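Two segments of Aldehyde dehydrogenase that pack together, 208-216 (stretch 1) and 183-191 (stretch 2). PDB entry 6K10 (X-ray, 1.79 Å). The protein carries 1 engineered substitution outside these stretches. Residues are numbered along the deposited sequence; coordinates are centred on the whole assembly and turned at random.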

ATOM      1  N   SER A 208       7.758  -9.450   7.189  1.00 21.45           N
ATOM      2  CA  SER A 208       8.364  -9.712   5.887  1.00 23.97           C
ATOM      3  C   SER A 208       8.669 -11.192   5.707  1.00 26.69           C
ATOM      4  O   SER A 208       8.555 -11.729   4.599  1.00 25.45           O
ATOM      5  CB  SER A 208       9.630  -8.874   5.714  1.00 26.55           C
ATOM      6  OG  SER A 208      10.702  -9.402   6.473  1.00 25.35           O
ATOM      7  N   GLU A 209       9.050 -11.865   6.794  1.00 24.34           N
ATOM      8  CA  GLU A 209       9.316 -13.297   6.754  1.00 28.01           C
ATOM      9  C   GLU A 209       8.112 -14.088   6.257  1.00 27.35           C
ATOM     10  O   GLU A 209       8.274 -15.120   5.593  1.00 27.07           O
ATOM     11  CB  GLU A 209       9.721 -13.758   8.153  1.00 27.62           C
ATOM     12  CG  GLU A 209       9.976 -15.234   8.315  1.00 34.13           C
ATOM     13  CD  GLU A 209      10.712 -15.529   9.605  1.00 35.52           C
ATOM     14  OE1 GLU A 209      10.753 -14.634  10.477  1.00 34.26           O
ATOM     15  OE2 GLU A 209      11.240 -16.651   9.752  1.00 38.61           O
ATOM     16  N   ASN A 210       6.903 -13.615   6.556  1.00 23.53           N
ATOM     17  CA  ASN A 210       5.672 -14.316   6.216  1.00 22.56           C
ATOM     18  C   ASN A 210       4.935 -13.679   5.044  1.00 25.59           C
ATOM     19  O   ASN A 210       3.766 -14.008   4.810  1.00 21.78           O
ATOM     20  CB  ASN A 210       4.757 -14.375   7.440  1.00 27.12           C
ATOM     21  CG  ASN A 210       5.319 -15.249   8.545  1.00 32.33           C
ATOM     22  OD1 ASN A 210       5.891 -16.306   8.283  1.00 33.76           O
ATOM     23  ND2 ASN A 210       5.169 -14.804   9.788  1.00 33.63           N
ATOM     24  N   LEU A 211       5.588 -12.778   4.303  1.00 23.47           N
ATOM     25  CA  LEU A 211       4.971 -12.077   3.173  1.00 23.03           C
ATOM     26  C   LEU A 211       3.680 -11.368   3.592  1.00 24.19           C
ATOM     27  O   LEU A 211       2.698 -11.345   2.850  1.00 23.07           O
ATOM     28  CB  LEU A 211       4.706 -13.028   2.003  1.00 24.02           C
ATOM     29  CG  LEU A 211       5.927 -13.630   1.301  1.00 25.63           C
ATOM     30  CD1 LEU A 211       5.500 -14.611   0.215  1.00 25.12           C
ATOM     31  CD2 LEU A 211       6.804 -12.529   0.722  1.00 23.17           C
ATOM     32  N   VAL A 212       3.695 -10.788   4.782  1.00 24.13           N
ATOM     33  CA  VAL A 212       2.497 -10.157   5.357  1.00 22.14           C
ATOM     34  C   VAL A 212       2.551  -8.655   5.017  1.00 21.81           C
ATOM     35  O   VAL A 212       3.551  -8.006   5.329  1.00 19.57           O
ATOM     36  CB  VAL A 212       2.425 -10.367   6.869  1.00 21.18           C
ATOM     37  CG1 VAL A 212       1.299  -9.540   7.459  1.00 19.27           C
ATOM     38  CG2 VAL A 212       2.220 -11.840   7.186  1.00 25.16           C
ATOM     39  N   PRO A 213       1.504  -8.112   4.399  1.00 21.23           N
ATOM     40  CA  PRO A 213       1.487  -6.661   4.156  1.00 20.11           C
ATOM     41  C   PRO A 213       1.217  -5.901   5.442  1.00 20.92           C
ATOM     42  O   PRO A 213       0.570  -6.402   6.365  1.00 19.17           O
ATOM     43  CB  PRO A 213       0.336  -6.491   3.158  1.00 18.96           C
ATOM     44  CG  PRO A 213      -0.597  -7.607   3.497  1.00 19.88           C
ATOM     45  CD  PRO A 213       0.286  -8.769   3.908  1.00 21.66           C
ATOM     46  N   VAL A 214       1.734  -4.673   5.506  1.00 19.72           N
ATOM     47  CA  VAL A 214       1.656  -3.883   6.726  1.00 19.40           C
ATOM     48  C   VAL A 214       1.280  -2.443   6.420  1.00 19.96           C
ATOM     49  O   VAL A 214       1.450  -1.941   5.307  1.00 22.92           O
ATOM     50  CB  VAL A 214       2.979  -3.871   7.524  1.00 20.88           C
ATOM     51  CG1 VAL A 214       3.498  -5.278   7.759  1.00 21.55           C
ATOM     52  CG2 VAL A 214       3.997  -3.003   6.814  1.00 19.75           C
ATOM     53  N   THR A 215       0.767  -1.782   7.452  1.00 19.14           N
ATOM     54  CA  THR A 215       0.744  -0.332   7.550  1.00 18.85           C
ATOM     55  C   THR A 215       1.501   0.050   8.811  1.00 20.10           C
ATOM     56  O   THR A 215       1.238  -0.497   9.886  1.00 19.92           O
ATOM     57  CB  THR A 215      -0.688   0.209   7.590  1.00 20.73           C
ATOM     58  OG1 THR A 215      -1.263   0.135   6.279  1.00 22.11           O
ATOM     59  CG2 THR A 215      -0.699   1.655   8.060  1.00 20.73           C
ATOM     60  N   LEU A 216       2.457   0.965   8.675  1.00 20.98           N
ATOM     61  CA  LEU A 216       3.285   1.408   9.790  1.00 20.80           C
ATOM     62  C   LEU A 216       3.116   2.909   9.975  1.00 23.28           C
ATOM     63  O   LEU A 216       3.385   3.685   9.053  1.00 23.67           O
ATOM     64  CB  LEU A 216       4.758   1.063   9.555  1.00 18.60           C
ATOM     65  CG  LEU A 216       5.112  -0.375   9.173  1.00 21.96           C
ATOM     66  CD1 LEU A 216       6.590  -0.468   8.827  1.00 20.80           C
ATOM     67  CD2 LEU A 216       4.750  -1.364  10.277  1.00 24.16           C
TER
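Stretch 2 (183-191) LIHLPFDYV

Both stretches follow the same course: each leaves the end of a helix, crosses a turn and enters a β-strand, and they run in the same direction. The register follows from the nearest CA pairs, which close from 5.9 Å between the CA atoms of N210 and P187 to 5.4 Å for P213 and Y190 and 4.7 Å for V214 and V191. The last pair forms a parallel β-bridge. Its evidence is two backbone hydrogen bonds that flank V214: V191 N donates to P213 O (3.1 Å, 154° at the hydrogen), and T215 N donates to V191 O (2.9 Å, 160°). Thus V191 uses both its amide and its carbonyl, as a parallel bridge requires, and V191 O also receives a CA-H contact from V214 CA at 3.2 Å. Before the bridge, L211 takes positive phi/psi of 55°/39°, and from V212 (-95°/126°) onward the chain is extended.

The side chains of V214 and V191 lie on the same face of the sheet, with V214 CG1 4.1 Å from V191 CB. V212 points toward stretch 2 and sets CG1 3.7 Å from V191 CG2, while its CG2 lies 3.2 Å from F188 O. Y190 starts sideways, but its end comes nearer: CD2 packs 3.6 Å from P213 CG, and P213 O and V214 CA lie over one face of the ring. At the ring edge, Y190 OH and T215 OG1 share a hydrogen bond of 2.7 Å. Nearer the helix ends the contact is looser. N210 ND2 makes a weak hydrogen bond to H185 O (3.2 Å, 136°), and a water bridges E209 and H185, lying 2.9 Å from E209 OE1, to which it donates, and 2.8 Å from H185 ND1.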

ATOM      1  N   LEU A 183       2.831 -12.320  18.411  1.00 24.72           N
ATOM      2  CA  LEU A 183       1.796 -12.015  17.429  1.00 25.19           C
ATOM      3  C   LEU A 183       2.384 -11.737  16.050  1.00 25.82           C
ATOM      4  O   LEU A 183       1.841 -12.198  15.038  1.00 24.44           O
ATOM      5  CB  LEU A 183       0.959 -10.830  17.909  1.00 27.04           C
ATOM      6  CG  LEU A 183      -0.001 -11.141  19.058  1.00 27.60           C
ATOM      7  CD1 LEU A 183      -0.410  -9.870  19.780  1.00 26.78           C
ATOM      8  CD2 LEU A 183      -1.223 -11.858  18.514  1.00 29.43           C
ATOM      9  N   ILE A 184       3.489 -10.991  15.981  1.00 25.71           N
ATOM     10  CA  ILE A 184       4.025 -10.574  14.688  1.00 25.49           C
ATOM     11  C   ILE A 184       4.686 -11.705  13.916  1.00 28.54           C
ATOM     12  O   ILE A 184       4.936 -11.554  12.714  1.00 27.88           O
ATOM     13  CB  ILE A 184       5.023  -9.410  14.851  1.00 23.64           C
ATOM     14  CG1 ILE A 184       6.172  -9.797  15.782  1.00 22.97           C
ATOM     15  CG2 ILE A 184       4.311  -8.164  15.356  1.00 24.81           C
ATOM     16  CD1 ILE A 184       7.186  -8.685  15.981  1.00 25.66           C
ATOM     17  N   HIS A 185       4.979 -12.829  14.565  1.00 29.29           N
ATOM     18  CA  HIS A 185       5.523 -13.994  13.880  1.00 29.87           C
ATOM     19  C   HIS A 185       4.444 -14.943  13.384  1.00 27.62           C
ATOM     20  O   HIS A 185       4.769 -15.942  12.734  1.00 27.96           O
ATOM     21  CB  HIS A 185       6.492 -14.745  14.798  1.00 33.08           C
ATOM     22  CG  HIS A 185       7.777 -14.017  15.040  1.00 34.03           C
ATOM     23  ND1 HIS A 185       8.605 -13.613  14.015  1.00 36.73           N
ATOM     24  CD2 HIS A 185       8.375 -13.620  16.187  1.00 36.16           C
ATOM     25  CE1 HIS A 185       9.658 -12.995  14.521  1.00 36.88           C
ATOM     26  NE2 HIS A 185       9.543 -12.987  15.837  1.00 36.78           N
ATOM     27  N   LEU A 186       3.171 -14.659  13.676  1.00 23.68           N
ATOM     28  CA  LEU A 186       2.058 -15.444  13.171  1.00 23.53           C
ATOM     29  C   LEU A 186       1.633 -14.935  11.797  1.00 26.05           C
ATOM     30  O   LEU A 186       1.704 -13.733  11.525  1.00 23.67           O
ATOM     31  CB  LEU A 186       0.879 -15.376  14.138  1.00 25.12           C
ATOM     32  CG  LEU A 186       1.125 -16.020  15.502  1.00 30.65           C
ATOM     33  CD1 LEU A 186      -0.064 -15.813  16.429  1.00 31.43           C
ATOM     34  CD2 LEU A 186       1.429 -17.501  15.336  1.00 33.20           C
ATOM     35  N   PRO A 187       1.178 -15.839  10.894  1.00 26.67           N
ATOM     36  CA  PRO A 187       0.850 -15.428   9.517  1.00 27.04           C
ATOM     37  C   PRO A 187      -0.492 -14.707   9.419  1.00 25.75           C
ATOM     38  O   PRO A 187      -1.433 -15.165   8.762  1.00 24.26           O
ATOM     39  CB  PRO A 187       0.856 -16.768   8.771  1.00 29.69           C
ATOM     40  CG  PRO A 187       0.378 -17.741   9.787  1.00 28.44           C
ATOM     41  CD  PRO A 187       0.964 -17.282  11.104  1.00 28.76           C
ATOM     42  N   PHE A 188      -0.584 -13.558  10.087  1.00 23.47           N
ATOM     43  CA  PHE A 188      -1.727 -12.676   9.907  1.00 21.44           C
ATOM     44  C   PHE A 188      -1.858 -12.286   8.437  1.00 21.60           C
ATOM     45  O   PHE A 188      -0.889 -12.298   7.675  1.00 23.70           O
ATOM     46  CB  PHE A 188      -1.578 -11.415  10.759  1.00 20.22           C
ATOM     47  CG  PHE A 188      -1.939 -11.601  12.206  1.00 20.52           C
ATOM     48  CD1 PHE A 188      -3.248 -11.451  12.634  1.00 20.66           C
ATOM     49  CD2 PHE A 188      -0.965 -11.908  13.141  1.00 22.70           C
ATOM     50  CE1 PHE A 188      -3.581 -11.611  13.967  1.00 25.33           C
ATOM     51  CE2 PHE A 188      -1.292 -12.071  14.475  1.00 26.31           C
ATOM     52  CZ  PHE A 188      -2.600 -11.922  14.888  1.00 26.28           C
ATOM     53  N   ASP A 189      -3.077 -11.934   8.038  1.00 21.82           N
ATOM     54  CA  ASP A 189      -3.305 -11.466   6.679  1.00 22.54           C
ATOM     55  C   ASP A 189      -3.025  -9.978   6.513  1.00 22.33           C
ATOM     56  O   ASP A 189      -2.908  -9.508   5.376  1.00 25.43           O
ATOM     57  CB  ASP A 189      -4.740 -11.787   6.245  1.00 24.02           C
ATOM     58  CG  ASP A 189      -5.049 -13.273   6.325  1.00 25.70           C
ATOM     59  OD1 ASP A 189      -4.457 -14.043   5.539  1.00 25.69           O
ATOM     60  OD2 ASP A 189      -5.875 -13.672   7.173  1.00 23.58           O
ATOM     61  N   TYR A 190      -2.910  -9.235   7.613  1.00 19.63           N
ATOM     62  CA  TYR A 190      -2.512  -7.836   7.580  1.00 20.13           C
ATOM     63  C   TYR A 190      -2.054  -7.438   8.975  1.00 22.32           C
ATOM     64  O   TYR A 190      -2.570  -7.943   9.976  1.00 21.28           O
ATOM     65  CB  TYR A 190      -3.657  -6.930   7.111  1.00 20.31           C
ATOM     66  CG  TYR A 190      -3.186  -5.624   6.522  1.00 18.86           C
ATOM     67  CD1 TYR A 190      -2.898  -4.536   7.335  1.00 22.16           C
ATOM     68  CD2 TYR A 190      -3.022  -5.479   5.151  1.00 20.51           C
ATOM     69  CE1 TYR A 190      -2.459  -3.339   6.799  1.00 23.04           C
ATOM     70  CE2 TYR A 190      -2.586  -4.287   4.605  1.00 23.42           C
ATOM     71  CZ  TYR A 190      -2.307  -3.222   5.431  1.00 22.44           C
ATOM     72  OH  TYR A 190      -1.872  -2.038   4.879  1.00 19.64           O
ATOM     73  N   VAL A 191      -1.078  -6.534   9.037  1.00 20.79           N
ATOM     74  CA  VAL A 191      -0.581  -6.005  10.302  1.00 19.69           C
ATOM     75  C   VAL A 191      -0.651  -4.485  10.260  1.00 21.90           C
ATOM     76  O   VAL A 191      -0.115  -3.864   9.338  1.00 23.85           O
ATOM     77  CB  VAL A 191       0.860  -6.471  10.592  1.00 19.91           C
ATOM     78  CG1 VAL A 191       1.398  -5.769  11.823  1.00 21.44           C
ATOM     79  CG2 VAL A 191       0.898  -7.980  10.781  1.00 22.68           C
TER
HETATM   80  O   HOH W   1       8.166 -13.661  11.299  1.00 31.53           O